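Local coordinates for hypothetical protein (Corynebacterium diphtheriae, PDB 2P4G) that probably acts as an NADP-dependent pyrimidine reductase of riboflavin biosynthesis, with a dihydrofolate reductase-like fold, at residues 111-116 against 137-142; 141-146 against 173-178. All blocks are in the same frame, centred on the assembly; numbering follows the deposited sequence.

Contact 1: residues 111-116 against 137-142; sequences KLTLLS and SPLVIT
Leu112, Leu114 and Ser116 bond through their backbones to Leu139 and Ile141 of the parallel strand beside them. Leu139 N donates to Leu112 O at 2.8 Å. Leu139 O takes the N-H of Leu114 at 2.7 Å, and the bond is nearly straight at 167°. Leu114 O then receives Ile141 N, and Ile141 O receives Ser116 N. Weaker CA-H...O contacts lie between these bonds, as from Thr113 CA to Leu139 O. Side chains add to this on both faces of the sheet. On one, Leu114 crosses Pro138 obliquely, and its CD1 rests 3.7 Å from Pro138 CB. On the other, Leu115 lies beside Ile141, with CD2 3.6 Å from Ile141 CB. There the methyl CG2 of Thr113, anti to the backbone N, also meets CG1 of Ile141 at 3.7 Å. At the start of the pair, the chain of Lys111 bends at chi2 (69°), which places CD. Its NZ lies 2.6 Å from Ser137 O, tilted 27° from the carbonyl plane. Further out, strand 75-79 flanks 111-115, and Ile167 of strand 166-169 packs on Leu139 and Ile141. Leu183 and Ala179 of helix 175-184 cover Thr113 and Ile141. Four backbone bonds thus pair the two strands along the buried stretch, with mostly apolar side chains packed over both faces, while the ammonium group of Lys111 is held by a carbonyl at the partly exposed end.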
ATOM      1  N   LYS A 111      20.745   1.014  20.976  1.00 74.30           N
ATOM      2  CA  LYS A 111      21.678   1.924  20.349  1.00 73.32           C
ATOM      3  C   LYS A 111      21.051   2.497  19.104  1.00 74.41           C
ATOM      4  O   LYS A 111      20.674   1.765  18.181  1.00 75.91           O
ATOM      5  CB  LYS A 111      22.981   1.195  19.969  1.00 74.66           C
ATOM      6  CG  LYS A 111      24.110   2.094  19.467  1.00 69.79           C
ATOM      7  CD  LYS A 111      24.642   2.957  20.586  1.00 71.11           C
ATOM      8  CE  LYS A 111      25.836   3.827  20.179  1.00 74.95           C
ATOM      9  NZ  LYS A 111      26.277   4.677  21.334  1.00 71.33           N
ATOM     10  N   LEU A 112      20.963   3.817  19.058  1.00 72.97           N
ATOM     11  CA  LEU A 112      20.518   4.500  17.852  1.00 72.29           C
ATOM     12  C   LEU A 112      21.657   4.594  16.860  1.00 73.74           C
ATOM     13  O   LEU A 112      22.714   5.144  17.170  1.00 75.43           O
ATOM     14  CB  LEU A 112      19.999   5.903  18.186  1.00 71.05           C
ATOM     15  CG  LEU A 112      19.419   6.737  17.061  1.00 72.51           C
ATOM     16  CD1 LEU A 112      18.216   6.033  16.378  1.00 68.36           C
ATOM     17  CD2 LEU A 112      19.035   8.109  17.616  1.00 69.79           C
ATOM     18  N   THR A 113      21.406   4.086  15.657  1.00 75.66           N
ATOM     19  CA  THR A 113      22.392   4.016  14.572  1.00 75.07           C
ATOM     20  C   THR A 113      21.875   4.786  13.363  1.00 74.00           C
ATOM     21  O   THR A 113      20.796   4.493  12.825  1.00 70.77           O
ATOM     22  CB  THR A 113      22.697   2.544  14.172  1.00 75.41           C
ATOM     23  OG1 THR A 113      23.042   1.812  15.345  1.00 69.51           O
ATOM     24  CG2 THR A 113      23.849   2.444  13.149  1.00 70.86           C
ATOM     25  N   LEU A 114      22.646   5.795  12.970  1.00 72.89           N
ATOM     26  CA  LEU A 114      22.213   6.746  11.963  1.00 71.68           C
ATOM     27  C   LEU A 114      23.064   6.585  10.750  1.00 71.23           C
ATOM     28  O   LEU A 114      24.305   6.617  10.845  1.00 71.79           O
ATOM     29  CB  LEU A 114      22.366   8.178  12.475  1.00 72.90           C
ATOM     30  CG  LEU A 114      21.548   8.564  13.701  1.00 73.80           C
ATOM     31  CD1 LEU A 114      21.922  10.010  14.102  1.00 68.06           C
ATOM     32  CD2 LEU A 114      20.017   8.425  13.436  1.00 67.08           C
ATOM     33  N   LEU A 115      22.400   6.360   9.618  1.00 71.58           N
ATOM     34  CA  LEU A 115      23.059   6.200   8.341  1.00 69.88           C
ATOM     35  C   LEU A 115      23.058   7.539   7.613  1.00 70.88           C
ATOM     36  O   LEU A 115      22.003   8.111   7.329  1.00 71.02           O
ATOM     37  CB  LEU A 115      22.307   5.163   7.508  1.00 71.71           C
ATOM     38  CG  LEU A 115      22.058   3.796   8.146  1.00 74.20           C
ATOM     39  CD1 LEU A 115      21.406   2.862   7.129  1.00 74.52           C
ATOM     40  CD2 LEU A 115      23.321   3.182   8.675  1.00 69.19           C
ATOM     41  N   SER A 116      24.241   8.042   7.306  1.00 73.29           N
ATOM     42  CA  SER A 116      24.386   9.374   6.738  1.00 72.41           C
ATOM     43  C   SER A 116      25.539   9.435   5.777  1.00 73.56           C
ATOM     44  O   SER A 116      26.727   9.409   6.183  1.00 76.36           O
ATOM     45  CB  SER A 116      24.625  10.401   7.863  1.00 72.59           C
ATOM     46  OG  SER A 116      24.822  11.697   7.316  1.00 72.93           O
ATOM     47  N   SER A 137      24.228   8.415  22.818  1.00 73.45           N
ATOM     48  CA  SER A 137      24.964   8.883  21.647  1.00 75.21           C
ATOM     49  C   SER A 137      24.758   7.942  20.435  1.00 74.67           C
ATOM     50  O   SER A 137      24.833   6.728  20.570  1.00 76.03           O
ATOM     51  CB  SER A 137      26.466   8.997  21.989  1.00 75.57           C
ATOM     52  OG  SER A 137      27.189   9.726  21.004  1.00 77.24           O
ATOM     53  N   PRO A 138      24.483   8.505  19.255  1.00 73.03           N
ATOM     54  CA  PRO A 138      24.192   7.684  18.104  1.00 70.58           C
ATOM     55  C   PRO A 138      25.452   7.185  17.435  1.00 71.52           C
ATOM     56  O   PRO A 138      26.443   7.906  17.374  1.00 70.05           O
ATOM     57  CB  PRO A 138      23.512   8.660  17.157  1.00 70.19           C
ATOM     58  CG  PRO A 138      24.134   9.971  17.477  1.00 68.57           C
ATOM     59  CD  PRO A 138      24.398   9.945  18.932  1.00 74.35           C
ATOM     60  N   LEU A 139      25.394   5.963  16.911  1.00 71.22           N
ATOM     61  CA  LEU A 139      26.456   5.437  16.108  1.00 71.04           C
ATOM     62  C   LEU A 139      26.167   5.960  14.687  1.00 70.87           C
ATOM     63  O   LEU A 139      25.110   5.689  14.119  1.00 69.83           O
ATOM     64  CB  LEU A 139      26.453   3.907  16.181  1.00 71.25           C
ATOM     65  CG  LEU A 139      27.452   3.143  15.313  1.00 70.65           C
ATOM     66  CD1 LEU A 139      28.890   3.547  15.636  1.00 69.36           C
ATOM     67  CD2 LEU A 139      27.222   1.623  15.465  1.00 68.63           C
ATOM     68  N   VAL A 140      27.092   6.737  14.133  1.00 71.08           N
ATOM     69  CA  VAL A 140      26.932   7.259  12.783  1.00 70.93           C
ATOM     70  C   VAL A 140      27.681   6.362  11.808  1.00 72.61           C
ATOM     71  O   VAL A 140      28.841   6.021  12.038  1.00 73.42           O
ATOM     72  CB  VAL A 140      27.401   8.715  12.665  1.00 70.35           C
ATOM     73  CG1 VAL A 140      27.290   9.209  11.180  1.00 65.87           C
ATOM     74  CG2 VAL A 140      26.574   9.570  13.601  1.00 65.46           C
ATOM     75  N   ILE A 141      26.987   5.952  10.747  1.00 72.86           N
ATOM     76  CA  ILE A 141      27.572   5.121   9.700  1.00 71.90           C
ATOM     77  C   ILE A 141      27.525   5.922   8.385  1.00 71.82           C
ATOM     78  O   ILE A 141      26.460   6.268   7.895  1.00 70.38           O
ATOM     79  CB  ILE A 141      26.818   3.772   9.499  1.00 71.39           C
ATOM     80  CG1 ILE A 141      26.631   3.010  10.825  1.00 71.39           C
ATOM     81  CG2 ILE A 141      27.524   2.915   8.421  1.00 64.47           C
ATOM     82  CD1 ILE A 141      27.866   2.458  11.426  1.00 71.46           C
ATOM     83  N   THR A 142      28.696   6.196   7.830  1.00 72.62           N
ATOM     84  CA  THR A 142      28.828   6.943   6.606  1.00 72.42           C
ATOM     85  C   THR A 142      29.759   6.199   5.632  1.00 73.90           C
ATOM     86  O   THR A 142      30.112   5.035   5.845  1.00 75.49           O
ATOM     87  CB  THR A 142      29.331   8.367   6.920  1.00 72.13           C
ATOM     88  OG1 THR A 142      29.377   9.134   5.713  1.00 68.72           O
ATOM     89  CG2 THR A 142      30.697   8.338   7.569  1.00 66.45           C
TER

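Contact 2: residues 141-146 against 173-178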
ATOM      1  N   ILE A 141      26.987   5.952  10.747  1.00 72.86           N
ATOM      2  CA  ILE A 141      27.572   5.121   9.700  1.00 71.90           C
ATOM      3  C   ILE A 141      27.525   5.922   8.385  1.00 71.82           C
ATOM      4  O   ILE A 141      26.460   6.268   7.895  1.00 70.38           O
ATOM      5  CB  ILE A 141      26.818   3.772   9.499  1.00 71.39           C
ATOM      6  CG1 ILE A 141      26.631   3.010  10.825  1.00 71.39           C
ATOM      7  CG2 ILE A 141      27.524   2.915   8.421  1.00 64.47           C
ATOM      8  CD1 ILE A 141      27.866   2.458  11.426  1.00 71.46           C
ATOM      9  N   THR A 142      28.696   6.196   7.830  1.00 72.62           N
ATOM     10  CA  THR A 142      28.828   6.943   6.606  1.00 72.42           C
ATOM     11  C   THR A 142      29.759   6.199   5.632  1.00 73.90           C
ATOM     12  O   THR A 142      30.112   5.035   5.845  1.00 75.49           O
ATOM     13  CB  THR A 142      29.331   8.367   6.920  1.00 72.13           C
ATOM     14  OG1 THR A 142      29.377   9.134   5.713  1.00 68.72           O
ATOM     15  CG2 THR A 142      30.697   8.338   7.569  1.00 66.45           C
ATOM     16  N   GLN A 143      30.154   6.868   4.563  1.00 74.26           N
ATOM     17  CA  GLN A 143      30.976   6.260   3.538  1.00 74.90           C
ATOM     18  C   GLN A 143      32.006   7.274   3.077  1.00 75.82           C
ATOM     19  O   GLN A 143      31.717   8.448   3.034  1.00 78.13           O
ATOM     20  CB  GLN A 143      30.063   5.848   2.385  1.00 74.89           C
ATOM     21  CG  GLN A 143      30.689   4.946   1.362  1.00 78.59           C
ATOM     22  CD  GLN A 143      29.665   4.091   0.612  1.00 87.06           C
ATOM     23  OE1 GLN A 143      28.483   4.446   0.477  1.00 83.53           O
ATOM     24  NE2 GLN A 143      30.129   2.950   0.114  1.00 95.45           N
ATOM     25  N   GLN A 144      33.214   6.846   2.757  1.00 78.10           N
ATOM     26  CA  GLN A 144      34.185   7.767   2.185  1.00 79.53           C
ATOM     27  C   GLN A 144      33.635   8.205   0.846  1.00 81.37           C
ATOM     28  O   GLN A 144      33.417   7.358  -0.018  1.00 81.22           O
ATOM     29  CB  GLN A 144      35.535   7.097   1.982  1.00 79.59           C
ATOM     30  CG  GLN A 144      36.649   8.051   1.560  1.00 81.43           C
ATOM     31  CD  GLN A 144      37.245   8.821   2.728  1.00 85.01           C
ATOM     32  OE1 GLN A 144      37.525   8.256   3.789  1.00 87.21           O
ATOM     33  NE2 GLN A 144      37.454  10.121   2.534  1.00 87.30           N
ATOM     34  N   PRO A 145      33.386   9.519   0.671  1.00 84.30           N
ATOM     35  CA  PRO A 145      32.809   9.992  -0.587  1.00 85.84           C
ATOM     36  C   PRO A 145      33.766   9.768  -1.758  1.00 84.85           C
ATOM     37  O   PRO A 145      34.966  10.018  -1.626  1.00 83.53           O
ATOM     38  CB  PRO A 145      32.572  11.489  -0.327  1.00 86.60           C
ATOM     39  CG  PRO A 145      33.561  11.846   0.710  1.00 86.59           C
ATOM     40  CD  PRO A 145      33.621  10.640   1.599  1.00 84.74           C
ATOM     41  N   ALA A 146      33.216   9.279  -2.869  1.00 85.94           N
ATOM     42  CA  ALA A 146      34.002   8.814  -4.012  1.00 87.90           C
ATOM     43  C   ALA A 146      34.878   9.941  -4.513  1.00 89.11           C
ATOM     44  O   ALA A 146      36.104   9.824  -4.565  1.00 88.35           O
ATOM     45  CB  ALA A 146      33.077   8.305  -5.136  1.00 87.24           C
ATOM     46  N   THR A 173      31.749  -0.469  -0.452  1.00 96.28           N
ATOM     47  CA  THR A 173      30.886  -1.260   0.431  1.00 94.43           C
ATOM     48  C   THR A 173      29.422  -0.799   0.529  1.00 94.08           C
ATOM     49  O   THR A 173      29.054   0.288   0.079  1.00 94.31           O
ATOM     50  CB  THR A 173      31.465  -1.242   1.853  1.00 94.79           C
ATOM     51  OG1 THR A 173      31.605   0.120   2.277  1.00 96.00           O
ATOM     52  CG2 THR A 173      32.822  -1.926   1.900  1.00 87.81           C
ATOM     53  N   ASN A 174      28.598  -1.648   1.134  1.00 93.07           N
ATOM     54  CA  ASN A 174      27.199  -1.343   1.398  1.00 93.23           C
ATOM     55  C   ASN A 174      27.047  -0.888   2.856  1.00 92.62           C
ATOM     56  O   ASN A 174      27.366  -1.643   3.763  1.00 92.61           O
ATOM     57  CB  ASN A 174      26.340  -2.585   1.136  1.00 93.19           C
ATOM     58  CG  ASN A 174      24.848  -2.305   1.208  1.00 94.23           C
ATOM     59  OD1 ASN A 174      24.378  -1.462   1.978  1.00103.45           O
ATOM     60  ND2 ASN A 174      24.089  -3.030   0.406  1.00 95.33           N
ATOM     61  N   PRO A 175      26.537   0.333   3.085  1.00 92.20           N
ATOM     62  CA  PRO A 175      26.464   0.891   4.444  1.00 91.27           C
ATOM     63  C   PRO A 175      25.557   0.124   5.413  1.00 87.90           C
ATOM     64  O   PRO A 175      25.864   0.065   6.590  1.00 88.86           O
ATOM     65  CB  PRO A 175      25.890   2.292   4.211  1.00 93.24           C
ATOM     66  CG  PRO A 175      25.112   2.166   2.947  1.00 94.85           C
ATOM     67  CD  PRO A 175      25.959   1.261   2.097  1.00 93.08           C
ATOM     68  N   LEU A 176      24.446  -0.430   4.934  1.00 85.25           N
ATOM     69  CA  LEU A 176      23.592  -1.301   5.757  1.00 83.54           C
ATOM     70  C   LEU A 176      24.310  -2.571   6.202  1.00 81.80           C
ATOM     71  O   LEU A 176      24.207  -2.952   7.358  1.00 83.88           O
ATOM     72  CB  LEU A 176      22.304  -1.699   5.034  1.00 81.16           C
ATOM     73  CG  LEU A 176      21.058  -0.913   5.410  1.00 89.00           C
ATOM     74  CD1 LEU A 176      19.863  -1.408   4.605  1.00 89.84           C
ATOM     75  CD2 LEU A 176      20.780  -1.021   6.912  1.00 89.52           C
ATOM     76  N   LYS A 177      25.000  -3.234   5.283  1.00 80.59           N
ATOM     77  CA  LYS A 177      25.813  -4.410   5.605  0.50 80.37           C
ATOM     78  C   LYS A 177      26.820  -4.035   6.682  1.00 80.42           C
ATOM     79  O   LYS A 177      27.041  -4.777   7.646  1.00 79.06           O
ATOM     80  CB  LYS A 177      26.530  -4.911   4.343  0.50 79.29           C
ATOM     81  CG  LYS A 177      27.817  -5.717   4.556  0.50 83.00           C
ATOM     82  CD  LYS A 177      27.557  -7.144   5.035  0.50 83.48           C
ATOM     83  CE  LYS A 177      28.723  -8.058   4.707  0.50 79.10           C
ATOM     84  NZ  LYS A 177      28.432  -9.462   5.091  0.50 80.51           N
ATOM     85  N   ILE A 178      27.435  -2.870   6.499  1.00 79.69           N
ATOM     86  CA  ILE A 178      28.430  -2.358   7.422  1.00 78.77           C
ATOM     87  C   ILE A 178      27.812  -2.109   8.800  1.00 78.47           C
ATOM     88  O   ILE A 178      28.374  -2.494   9.824  1.00 79.80           O
ATOM     89  CB  ILE A 178      29.052  -1.050   6.886  1.00 78.52           C
ATOM     90  CG1 ILE A 178      29.936  -1.345   5.666  1.00 77.08           C
ATOM     91  CG2 ILE A 178      29.864  -0.329   7.999  1.00 83.22           C
ATOM     92  CD1 ILE A 178      31.276  -1.897   6.010  1.00 71.19           C
TER
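Gln143 and Thr173 make the polar part of this contact. NE2 of Gln143 donates to Thr173 O at 2.9 Å. The bond is weak, because the angle at the hydrogen is only 127°. CG of Gln143 stands anti to the backbone N (chi1 -168°), and the chain runs extended beyond it. Pro170 O is the stronger partner of NE2 and also bonds to Thr173 OG1, so one carbonyl holds both side chains. The amide nitrogen of Gln143 therefore links the strand to two carbonyls of the loop before helix 175-184.

The apolar part lies deeper. Ile141 points toward the helix segment, and its CG2 methyl does the touching. This methyl sits 3.8 Å from Pro175 O and 4.0 Å from CG2 of Ile178. The contact with Ile178 is thus methyl to methyl between two branched side chains, one turn of helix beyond Asn174.

Hydrogen bonds within 173-178 form the helix start. Asn174 is the N-cap. Its OD1 accepts from Leu176 N at 3.1 Å in a weak capping bond. Its carbonyl O receives Ile178 N at 3.0 Å, in the first turn. Pro175 follows as the first helical residue, and its side chain rests on Gln202 of helix 197-206.

A helix that starts near the C-terminal end of a parallel strand and packs over the sheet is typical of an alpha/beta fold, here the dihydrofolate reductase-like fold of the RibD C-terminal family.

Overall arrangement
Contact 1 is the more buried of the two and lies nearer the centre of the chain. Contact 2 is partly buried, about 12 Å away between centres. Both use strand 139-143 and share Ile141 and Thr142. Contact 1 joins that strand edgewise to 111-115 within the sheet, mainly by regular backbone bonds. Contact 2 joins its C-terminal end to the start of helix 175-184, through methyl packing and one weak side-chain bond. Ile141 serves both: its backbone pairs in the sheet, while its side chain packs on both strand 111-115 and the helix. The two contacts also touch directly, where Leu115 CD1 packs 3.9 Å from Leu176 CD2.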